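Local coordinates for hemolysin-related protein (Vibrio cholerae serotype O1, PDB 6MLT) that is a secreted, calcium-binding protein of the biofilm matrix that probably helps the biofilm adhere to surfaces, in part by binding carbohydrate, at residues A[20-25]-A[81-86]; A[353-358]-A[429-434]; A[386-389]-A[395-398]. One frame throughout, in Å; residues are numbered along the deposited sequence.

Contact 1 (A[20-25]-A[81-86]); sequences STSVFH and GSELWS
Ser22 and Glu83 lie on two irregular loop segments and are their nearest pair by CA atoms, 8.1 Å apart, so the glutamate side chain spans most of the gap. Both residues send their CB toward the opposite segment. The bond that joins them runs from Ser22 OG to Glu83 OE1 at 2.8 Å, and it uses the syn lone pair of OE1, the one on the side of OE2. Ser22 OG can point across because it stands anti to the backbone N of its own residue (chi1 175°). The same hydroxyl oxygen also accepts from the backbone of its own loop: Phe24 N lies 2.9 Å from Ser22 OG, with an N-H...O angle of 145°. A water accepts from Val23 N at 3.0 Å and makes a weak bond to Glu83 OE1 at 3.4 Å, giving a second, looser link between the loops. Around the carboxylate, Trp19 NE1 also bonds OE1, while OE2 is held by Tyr87 OH and by a salt bridge to Arg74. With partners on both oxygens, the carboxylate is fixed in its rotation, and the arginine probably keeps it ionised. The arrangement is an ST turn in the loop after strand 13-19, tied through Glu83 to the loop after strand 71-76, the strand that also supplies Arg74.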
ATOM      1  N   SER A  20     -24.042 -20.375   6.934  1.00 18.82           N
ATOM      2  CA  SER A  20     -23.700 -21.166   8.111  1.00 22.71           C
ATOM      3  C   SER A  20     -23.868 -22.659   7.910  1.00 24.60           C
ATOM      4  O   SER A  20     -23.499 -23.424   8.806  1.00 24.15           O
ATOM      5  CB  SER A  20     -24.551 -20.731   9.310  1.00 27.00           C
ATOM      6  OG  SER A  20     -24.263 -19.389   9.666  1.00 33.00           O
ATOM      7  N   THR A  21     -24.392 -23.104   6.775  1.00 25.74           N
ATOM      8  CA  THR A  21     -24.668 -24.518   6.587  1.00 29.66           C
ATOM      9  C   THR A  21     -24.731 -24.825   5.099  1.00 25.98           C
ATOM     10  O   THR A  21     -24.869 -23.929   4.265  1.00 26.46           O
ATOM     11  CB  THR A  21     -25.976 -24.926   7.266  1.00 38.33           C
ATOM     12  OG1 THR A  21     -26.215 -26.317   7.026  1.00 50.02           O
ATOM     13  CG2 THR A  21     -27.140 -24.104   6.725  1.00 36.19           C
ATOM     14  N   SER A  22     -24.653 -26.116   4.788  1.00 25.49           N
ATOM     15  CA  SER A  22     -24.619 -26.578   3.411  1.00 27.92           C
ATOM     16  C   SER A  22     -25.123 -28.011   3.371  1.00 29.82           C
ATOM     17  O   SER A  22     -25.009 -28.745   4.354  1.00 32.15           O
ATOM     18  CB  SER A  22     -23.199 -26.499   2.839  1.00 28.31           C
ATOM     19  OG  SER A  22     -23.125 -27.060   1.537  1.00 28.46           O
ATOM     20  N   VAL A  23     -25.688 -28.397   2.227  1.00 31.43           N
ATOM     21  CA  VAL A  23     -25.982 -29.806   1.995  1.00 35.09           C
ATOM     22  C   VAL A  23     -24.721 -30.585   1.651  1.00 32.14           C
ATOM     23  O   VAL A  23     -24.704 -31.814   1.779  1.00 30.68           O
ATOM     24  CB  VAL A  23     -27.025 -29.982   0.880  1.00 42.32           C
ATOM     25  CG1 VAL A  23     -28.304 -29.242   1.238  1.00 43.74           C
ATOM     26  CG2 VAL A  23     -26.471 -29.501  -0.454  1.00 45.83           C
ATOM     27  N   PHE A  24     -23.662 -29.904   1.215  1.00 28.30           N
ATOM     28  CA  PHE A  24     -22.367 -30.536   0.988  1.00 25.79           C
ATOM     29  C   PHE A  24     -21.562 -30.438   2.277  1.00 25.79           C
ATOM     30  O   PHE A  24     -21.155 -29.341   2.679  1.00 24.29           O
ATOM     31  CB  PHE A  24     -21.641 -29.866  -0.174  1.00 25.36           C
ATOM     32  CG  PHE A  24     -20.286 -30.439  -0.451  1.00 24.26           C
ATOM     33  CD1 PHE A  24     -20.158 -31.673  -1.056  1.00 26.64           C
ATOM     34  CD2 PHE A  24     -19.140 -29.738  -0.113  1.00 26.28           C
ATOM     35  CE1 PHE A  24     -18.911 -32.207  -1.312  1.00 26.79           C
ATOM     36  CE2 PHE A  24     -17.883 -30.270  -0.367  1.00 26.55           C
ATOM     37  CZ  PHE A  24     -17.775 -31.503  -0.968  1.00 24.25           C
ATOM     38  N   HIS A  25     -21.340 -31.582   2.929  1.00 26.83           N
ATOM     39  CA  HIS A  25     -20.618 -31.665   4.193  1.00 25.33           C
ATOM     40  C   HIS A  25     -21.165 -30.648   5.189  1.00 25.39           C
ATOM     41  O   HIS A  25     -20.484 -29.670   5.528  1.00 22.66           O
ATOM     42  CB  HIS A  25     -19.119 -31.462   3.966  1.00 26.22           C
ATOM     43  CG  HIS A  25     -18.444 -32.653   3.361  1.00 32.31           C
ATOM     44  ND1 HIS A  25     -18.105 -33.769   4.096  1.00 34.70           N
ATOM     45  CD2 HIS A  25     -18.068 -32.914   2.087  1.00 34.65           C
ATOM     46  CE1 HIS A  25     -17.541 -34.663   3.302  1.00 36.54           C
ATOM     47  NE2 HIS A  25     -17.505 -34.169   2.078  1.00 35.64           N
ATOM     48  N   GLY A  81     -25.023 -15.067  -0.640  1.00 22.25           N
ATOM     49  CA  GLY A  81     -24.321 -16.064   0.138  1.00 22.46           C
ATOM     50  C   GLY A  81     -24.559 -17.494  -0.283  1.00 22.14           C
ATOM     51  O   GLY A  81     -24.031 -18.407   0.364  1.00 24.89           O
ATOM     52  N   SER A  82     -25.343 -17.727  -1.329  1.00 23.31           N
ATOM     53  CA  SER A  82     -25.559 -19.082  -1.813  1.00 21.24           C
ATOM     54  C   SER A  82     -24.268 -19.654  -2.391  1.00 23.16           C
ATOM     55  O   SER A  82     -23.398 -18.930  -2.880  1.00 23.55           O
ATOM     56  CB  SER A  82     -26.665 -19.106  -2.870  1.00 26.42           C
ATOM     57  OG  SER A  82     -26.311 -18.332  -4.004  1.00 30.21           O
ATOM     58  N   GLU A  83     -24.140 -20.973  -2.319  1.00 23.48           N
ATOM     59  CA  GLU A  83     -22.924 -21.620  -2.785  1.00 22.36           C
ATOM     60  C   GLU A  83     -22.944 -21.735  -4.304  1.00 24.66           C
ATOM     61  O   GLU A  83     -23.912 -22.230  -4.892  1.00 24.72           O
ATOM     62  CB  GLU A  83     -22.772 -22.987  -2.132  1.00 23.34           C
ATOM     63  CG  GLU A  83     -22.240 -22.888  -0.719  1.00 26.33           C
ATOM     64  CD  GLU A  83     -22.310 -24.205   0.017  1.00 30.86           C
ATOM     65  OE1 GLU A  83     -23.329 -24.443   0.694  1.00 31.39           O
ATOM     66  OE2 GLU A  83     -21.347 -24.996  -0.091  1.00 30.00           O
ATOM     67  N   LEU A  84     -21.875 -21.250  -4.939  1.00 21.80           N
ATOM     68  CA  LEU A  84     -21.796 -21.209  -6.396  1.00 22.63           C
ATOM     69  C   LEU A  84     -21.365 -22.530  -7.011  1.00 24.75           C
ATOM     70  O   LEU A  84     -21.626 -22.755  -8.199  1.00 25.18           O
ATOM     71  CB  LEU A  84     -20.806 -20.125  -6.837  1.00 23.64           C
ATOM     72  CG  LEU A  84     -21.197 -18.689  -6.496  1.00 23.39           C
ATOM     73  CD1 LEU A  84     -20.041 -17.757  -6.773  1.00 22.31           C
ATOM     74  CD2 LEU A  84     -22.421 -18.282  -7.306  1.00 24.09           C
ATOM     75  N   TRP A  85     -20.692 -23.390  -6.254  1.00 26.54           N
ATOM     76  CA  TRP A  85     -20.080 -24.589  -6.801  1.00 25.15           C
ATOM     77  C   TRP A  85     -20.966 -25.809  -6.591  1.00 25.64           C
ATOM     78  O   TRP A  85     -21.752 -25.880  -5.644  1.00 27.74           O
ATOM     79  CB  TRP A  85     -18.715 -24.827  -6.159  1.00 24.30           C
ATOM     80  CG  TRP A  85     -17.676 -23.815  -6.565  1.00 21.36           C
ATOM     81  CD1 TRP A  85     -17.787 -22.857  -7.538  1.00 20.93           C
ATOM     82  CD2 TRP A  85     -16.372 -23.664  -6.004  1.00 20.08           C
ATOM     83  NE1 TRP A  85     -16.627 -22.126  -7.615  1.00 22.66           N
ATOM     84  CE2 TRP A  85     -15.741 -22.605  -6.685  1.00 20.75           C
ATOM     85  CE3 TRP A  85     -15.672 -24.327  -4.992  1.00 19.77           C
ATOM     86  CZ2 TRP A  85     -14.446 -22.196  -6.387  1.00 20.01           C
ATOM     87  CZ3 TRP A  85     -14.389 -23.919  -4.700  1.00 19.43           C
ATOM     88  CH2 TRP A  85     -13.790 -22.863  -5.394  1.00 21.31           C
ATOM     89  N   SER A  86     -20.822 -26.778  -7.488  1.00 24.93           N
ATOM     90  CA  SER A  86     -21.542 -28.038  -7.374  1.00 26.49           C
ATOM     91  C   SER A  86     -20.825 -29.051  -6.497  1.00 26.11           C
ATOM     92  O   SER A  86     -21.471 -29.977  -5.987  1.00 26.18           O
ATOM     93  CB  SER A  86     -21.735 -28.657  -8.756  1.00 27.60           C
ATOM     94  OG  SER A  86     -20.469 -28.993  -9.300  1.00 28.63           O
TER
HETATM   95  O   HOH W   1     -26.075 -26.289   0.105  1.00 34.00           O

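Contact 2 (A[353-358]-A[429-434]); sequences RAIDVT and VQFLVG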
ATOM      1  N   ARG A 353      18.026  28.059   0.905  1.00 27.23           N
ATOM      2  CA  ARG A 353      17.652  28.928   2.010  1.00 29.21           C
ATOM      3  C   ARG A 353      17.636  30.403   1.643  1.00 27.98           C
ATOM      4  O   ARG A 353      17.059  31.199   2.387  1.00 28.77           O
ATOM      5  CB  ARG A 353      18.603  28.728   3.202  1.00 33.30           C
ATOM      6  CG  ARG A 353      18.673  27.292   3.718  1.00 38.06           C
ATOM      7  CD  ARG A 353      17.289  26.682   3.933  1.00 40.48           C
ATOM      8  NE  ARG A 353      16.385  27.571   4.657  1.00 42.13           N
ATOM      9  CZ  ARG A 353      15.066  27.411   4.713  1.00 46.33           C
ATOM     10  NH1 ARG A 353      14.490  26.393   4.082  1.00 51.70           N
ATOM     11  NH2 ARG A 353      14.316  28.268   5.396  1.00 41.97           N
ATOM     12  N   ALA A 354      18.233  30.784   0.518  1.00 28.93           N
ATOM     13  CA  ALA A 354      18.208  32.167   0.068  1.00 30.49           C
ATOM     14  C   ALA A 354      18.586  32.192  -1.401  1.00 27.68           C
ATOM     15  O   ALA A 354      19.261  31.286  -1.897  1.00 24.61           O
ATOM     16  CB  ALA A 354      19.165  33.048   0.880  1.00 32.21           C
ATOM     17  N   ILE A 355      18.126  33.230  -2.094  1.00 26.40           N
ATOM     18  CA  ILE A 355      18.488  33.473  -3.483  1.00 25.58           C
ATOM     19  C   ILE A 355      18.844  34.943  -3.622  1.00 23.95           C
ATOM     20  O   ILE A 355      18.088  35.810  -3.174  1.00 24.04           O
ATOM     21  CB  ILE A 355      17.353  33.122  -4.461  1.00 22.99           C
ATOM     22  CG1 ILE A 355      16.731  31.768  -4.125  1.00 23.66           C
ATOM     23  CG2 ILE A 355      17.879  33.127  -5.884  1.00 23.42           C
ATOM     24  CD1 ILE A 355      15.416  31.879  -3.415  1.00 26.06           C
ATOM     25  N   ASP A 356      19.995  35.217  -4.230  1.00 23.12           N
ATOM     26  CA  ASP A 356      20.367  36.557  -4.662  1.00 24.53           C
ATOM     27  C   ASP A 356      20.089  36.665  -6.157  1.00 25.44           C
ATOM     28  O   ASP A 356      20.604  35.864  -6.947  1.00 26.27           O
ATOM     29  CB  ASP A 356      21.841  36.838  -4.366  1.00 28.92           C
ATOM     30  CG  ASP A 356      22.152  36.818  -2.881  1.00 38.23           C
ATOM     31  OD1 ASP A 356      21.530  37.596  -2.131  1.00 40.28           O
ATOM     32  OD2 ASP A 356      23.009  36.015  -2.458  1.00 41.51           O
ATOM     33  N   VAL A 357      19.274  37.644  -6.539  1.00 21.18           N
ATOM     34  CA  VAL A 357      18.888  37.860  -7.929  1.00 20.40           C
ATOM     35  C   VAL A 357      19.507  39.163  -8.401  1.00 19.32           C
ATOM     36  O   VAL A 357      19.315  40.211  -7.770  1.00 20.13           O
ATOM     37  CB  VAL A 357      17.360  37.903  -8.096  1.00 23.12           C
ATOM     38  CG1 VAL A 357      16.987  38.110  -9.570  1.00 23.55           C
ATOM     39  CG2 VAL A 357      16.739  36.639  -7.561  1.00 24.74           C
ATOM     40  N   THR A 358      20.241  39.096  -9.507  1.00 17.17           N
ATOM     41  CA  THR A 358      20.803  40.266 -10.167  1.00 17.13           C
ATOM     42  C   THR A 358      20.048  40.469 -11.470  1.00 18.57           C
ATOM     43  O   THR A 358      20.023  39.573 -12.323  1.00 19.12           O
ATOM     44  CB  THR A 358      22.299  40.092 -10.425  1.00 18.39           C
ATOM     45  OG1 THR A 358      22.980  39.901  -9.181  1.00 20.59           O
ATOM     46  CG2 THR A 358      22.878  41.324 -11.124  1.00 19.86           C
ATOM     47  N   VAL A 429      11.539  37.165 -12.297  1.00 22.13           N
ATOM     48  CA  VAL A 429      11.305  35.966 -11.504  1.00 22.86           C
ATOM     49  C   VAL A 429      10.654  36.333 -10.180  1.00 24.06           C
ATOM     50  O   VAL A 429      10.773  37.454  -9.681  1.00 24.81           O
ATOM     51  CB  VAL A 429      12.601  35.167 -11.231  1.00 27.09           C
ATOM     52  CG1 VAL A 429      13.175  34.631 -12.515  1.00 32.55           C
ATOM     53  CG2 VAL A 429      13.620  36.039 -10.504  1.00 25.47           C
ATOM     54  N   GLN A 430       9.980  35.344  -9.605  1.00 23.95           N
ATOM     55  CA  GLN A 430       9.338  35.460  -8.308  1.00 26.11           C
ATOM     56  C   GLN A 430       9.341  34.076  -7.683  1.00 25.67           C
ATOM     57  O   GLN A 430       9.068  33.089  -8.367  1.00 27.34           O
ATOM     58  CB  GLN A 430       7.912  36.007  -8.442  1.00 32.12           C
ATOM     59  CG  GLN A 430       7.117  36.058  -7.151  1.00 34.78           C
ATOM     60  CD  GLN A 430       5.734  36.644  -7.365  1.00 34.34           C
ATOM     61  OE1 GLN A 430       5.046  36.302  -8.329  1.00 29.46           O
ATOM     62  NE2 GLN A 430       5.330  37.551  -6.484  1.00 33.57           N
ATOM     63  N   PHE A 431       9.667  34.008  -6.398  1.00 26.65           N
ATOM     64  CA  PHE A 431       9.842  32.734  -5.714  1.00 27.61           C
ATOM     65  C   PHE A 431       8.599  32.380  -4.913  1.00 28.60           C
ATOM     66  O   PHE A 431       8.021  33.233  -4.234  1.00 28.39           O
ATOM     67  CB  PHE A 431      11.063  32.781  -4.801  1.00 25.44           C
ATOM     68  CG  PHE A 431      12.314  33.170  -5.516  1.00 27.07           C
ATOM     69  CD1 PHE A 431      12.968  32.261  -6.330  1.00 29.31           C
ATOM     70  CD2 PHE A 431      12.818  34.451  -5.408  1.00 26.31           C
ATOM     71  CE1 PHE A 431      14.115  32.625  -7.015  1.00 28.83           C
ATOM     72  CE2 PHE A 431      13.968  34.821  -6.088  1.00 25.55           C
ATOM     73  CZ  PHE A 431      14.614  33.903  -6.891  1.00 25.74           C
ATOM     74  N   LEU A 432       8.207  31.110  -4.994  1.00 27.70           N
ATOM     75  CA  LEU A 432       7.041  30.572  -4.307  1.00 30.46           C
ATOM     76  C   LEU A 432       7.502  29.615  -3.215  1.00 29.07           C
ATOM     77  O   LEU A 432       8.315  28.719  -3.474  1.00 25.96           O
ATOM     78  CB  LEU A 432       6.129  29.842  -5.293  1.00 32.75           C
ATOM     79  CG  LEU A 432       5.828  30.591  -6.592  1.00 32.72           C
ATOM     80  CD1 LEU A 432       5.083  29.705  -7.576  1.00 29.72           C
ATOM     81  CD2 LEU A 432       5.039  31.856  -6.299  1.00 35.57           C
ATOM     82  N   VAL A 433       6.972  29.796  -2.003  1.00 28.79           N
ATOM     83  CA  VAL A 433       7.402  29.042  -0.833  1.00 32.12           C
ATOM     84  C   VAL A 433       6.177  28.495  -0.100  1.00 35.15           C
ATOM     85  O   VAL A 433       5.046  28.931  -0.317  1.00 33.92           O
ATOM     86  CB  VAL A 433       8.254  29.900   0.123  1.00 32.44           C
ATOM     87  CG1 VAL A 433       9.516  30.402  -0.587  1.00 33.81           C
ATOM     88  CG2 VAL A 433       7.440  31.074   0.656  1.00 32.25           C
ATOM     89  N   GLY A 434       6.432  27.546   0.801  1.00 35.94           N
ATOM     90  CA  GLY A 434       5.378  26.960   1.611  1.00 37.18           C
ATOM     91  C   GLY A 434       5.931  26.296   2.852  1.00 36.74           C
ATOM     92  O   GLY A 434       7.094  25.882   2.896  1.00 32.52           O
TER
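Ile355 turns its CG1 beside the backbone N and the chain then bends at chi2 (102°), which carries CD1 over the Phe431 ring; Phe431 has CG beside its own backbone N, and its ring reaches toward strand 352-359. The two side chains approach from opposite directions. CD1 of Ile355 sits 3.8 Å from the centroid of the Phe431 ring and 9° off its normal, a CH-pi contact almost over the ring centre. The other branch, Ile355 CG2, reaches the far end of the ring, 3.5 Å from Phe431 CZ. Val357 comes in at the edge instead: its CG2 lies in the ring plane, 3.5 Å from Phe431 CZ. Its other methyl turns to the facing strand, where Val357 CG1 and Val429 CG2 meet tip to tip at 4.1 Å. All four side chains are buried, and the contact is wholly apolar. The two strands belong to different, facing sheets; they run antiparallel at 170° with axes 10.0 Å apart. Strand 352-359 is flanked by 370-377 and 394-400, strand 428-435 by 295-301 and 405-413, from which Tyr300 and Met410 add to the packing around Phe431.

Contact 3 (A[386-389]-A[395-398]); sequences GSKD and TTVR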
ATOM      1  N   GLY A 386      23.931  32.071 -14.621  1.00 19.99           N
ATOM      2  CA  GLY A 386      24.176  33.377 -15.190  1.00 17.08           C
ATOM      3  C   GLY A 386      25.410  34.006 -14.573  1.00 19.37           C
ATOM      4  O   GLY A 386      26.214  33.350 -13.897  1.00 18.46           O
ATOM      5  N   SER A 387      25.542  35.314 -14.785  1.00 18.76           N
ATOM      6  CA  SER A 387      26.738  36.022 -14.349  1.00 20.60           C
ATOM      7  C   SER A 387      26.436  37.493 -14.110  1.00 22.44           C
ATOM      8  O   SER A 387      25.834  38.155 -14.962  1.00 19.90           O
ATOM      9  CB  SER A 387      27.854  35.898 -15.384  1.00 23.39           C
ATOM     10  OG  SER A 387      28.990  36.644 -14.968  1.00 25.94           O
ATOM     11  N   LYS A 388      26.888  38.000 -12.961  1.00 23.10           N
ATOM     12  CA  LYS A 388      26.807  39.430 -12.677  1.00 24.16           C
ATOM     13  C   LYS A 388      27.636  40.241 -13.662  1.00 20.70           C
ATOM     14  O   LYS A 388      27.360  41.429 -13.876  1.00 21.40           O
ATOM     15  CB  LYS A 388      27.291  39.709 -11.254  1.00 32.07           C
ATOM     16  CG  LYS A 388      26.299  39.355 -10.166  1.00 44.28           C
ATOM     17  CD  LYS A 388      26.915  39.534  -8.780  1.00 59.38           C
ATOM     18  CE  LYS A 388      25.990  40.289  -7.833  1.00 66.35           C
ATOM     19  NZ  LYS A 388      26.138  41.773  -7.951  1.00 64.21           N
ATOM     20  N   ASP A 389      28.677  39.634 -14.237  1.00 19.00           N
ATOM     21  CA  ASP A 389      29.529  40.315 -15.205  1.00 23.35           C
ATOM     22  C   ASP A 389      28.831  40.585 -16.531  1.00 19.15           C
ATOM     23  O   ASP A 389      29.432  41.217 -17.408  1.00 18.58           O
ATOM     24  CB  ASP A 389      30.799  39.498 -15.460  1.00 34.96           C
ATOM     25  CG  ASP A 389      31.841  39.671 -14.367  1.00 49.36           C
ATOM     26  OD1 ASP A 389      31.793  40.688 -13.644  1.00 52.78           O
ATOM     27  OD2 ASP A 389      32.717  38.789 -14.238  1.00 55.96           O
ATOM     28  N   THR A 395      20.848  45.650 -10.573  1.00 19.52           N
ATOM     29  CA  THR A 395      20.430  45.679  -9.185  1.00 19.57           C
ATOM     30  C   THR A 395      20.529  44.261  -8.650  1.00 19.88           C
ATOM     31  O   THR A 395      20.185  43.312  -9.355  1.00 19.59           O
ATOM     32  CB  THR A 395      18.973  46.173  -9.063  1.00 21.97           C
ATOM     33  OG1 THR A 395      18.852  47.458  -9.667  1.00 20.54           O
ATOM     34  CG2 THR A 395      18.533  46.240  -7.607  1.00 24.60           C
ATOM     35  N   THR A 396      20.989  44.112  -7.411  1.00 19.72           N
ATOM     36  CA  THR A 396      21.019  42.811  -6.754  1.00 19.52           C
ATOM     37  C   THR A 396      20.145  42.869  -5.511  1.00 20.76           C
ATOM     38  O   THR A 396      20.224  43.831  -4.739  1.00 21.80           O
ATOM     39  CB  THR A 396      22.451  42.396  -6.391  1.00 21.90           C
ATOM     40  OG1 THR A 396      23.231  42.279  -7.586  1.00 20.48           O
ATOM     41  CG2 THR A 396      22.460  41.055  -5.657  1.00 24.08           C
ATOM     42  N   VAL A 397      19.314  41.843  -5.328  1.00 22.03           N
ATOM     43  CA  VAL A 397      18.394  41.748  -4.198  1.00 28.28           C
ATOM     44  C   VAL A 397      18.432  40.323  -3.669  1.00 27.01           C
ATOM     45  O   VAL A 397      18.639  39.366  -4.422  1.00 28.00           O
ATOM     46  CB  VAL A 397      16.949  42.137  -4.590  1.00 39.43           C
ATOM     47  CG1 VAL A 397      15.985  41.931  -3.418  1.00 46.27           C
ATOM     48  CG2 VAL A 397      16.898  43.578  -5.055  1.00 47.16           C
ATOM     49  N   ARG A 398      18.221  40.178  -2.365  1.00 25.17           N
ATOM     50  CA  ARG A 398      18.157  38.866  -1.737  1.00 26.88           C
ATOM     51  C   ARG A 398      16.742  38.569  -1.268  1.00 27.08           C
ATOM     52  O   ARG A 398      16.074  39.428  -0.686  1.00 28.16           O
ATOM     53  CB  ARG A 398      19.102  38.749  -0.543  1.00 30.64           C
ATOM     54  CG  ARG A 398      18.863  37.440   0.225  1.00 35.25           C
ATOM     55  CD  ARG A 398      19.939  37.123   1.215  1.00 40.43           C
ATOM     56  NE  ARG A 398      21.177  36.704   0.571  1.00 42.12           N
ATOM     57  CZ  ARG A 398      22.125  36.001   1.177  1.00 49.57           C
ATOM     58  NH1 ARG A 398      21.971  35.617   2.438  1.00 56.06           N
ATOM     59  NH2 ARG A 398      23.222  35.668   0.518  1.00 51.06           N
TER
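Lys388 and Thr396, both exposed, meet through a single bond made by the very end of a long, twice-bent side chain: Lys388 NZ donates to Thr396 OG1 at 3.0 Å. CB of the lysine does not point at the strand, and the chain reaches it only by turning at chi3 (133°) and again at chi4 (-86°), so that the two side chains cross at about a right angle. The last methylene follows the amine in, with Lys388 CE 3.4 Å from Thr396 OG1. Thr396 faces the loop, its OG1 lying beside its own backbone N. That hydroxyl also shares a hydrogen bond with Thr358 OG1 on the adjoining strand 352-359, so Thr396 OG1 is bonded to both Thr358 OG1 and Lys388 NZ, and the lysine side chain also packs on Thr358. Lys388 sits in the middle of a turn: Ser387 OG accepts from Asp389 N at 3.1 Å with an N-H...O angle of 140°, and Lys388 N is held by Glu372 OE1. The 386-389 segment is thus an ST turn at the start of a short 3-10 segment, at the surface of the beta-prism lectin domain, from which a lysine reaches across the face of the sheet to its edge strand 394-400.

In the fold
Contacts 2 and 3 belong to the beta-prism lectin domain and touch, their centres 13 Å apart. Strand 352-359 supplies one side of contact 2 and pairs with strand 394-400, which carries one side of contact 3: Val357 N lies 2.8 Å from Val397 O, and Asp356 OD1 forms a salt bridge with Arg398 NE at 2.9 Å. Ile355 and Val357 turn to contact 2, while Thr358 on the same strand turns to the other face, where it meets Lys388 and Thr396. Contact 1 stands far away, on the opposite side of the chain's centre, with its centre 69 Å from that of contact 2 and 80 Å from that of contact 3. Its Glu83 side chain is about 12 Å from a bound calcium ion.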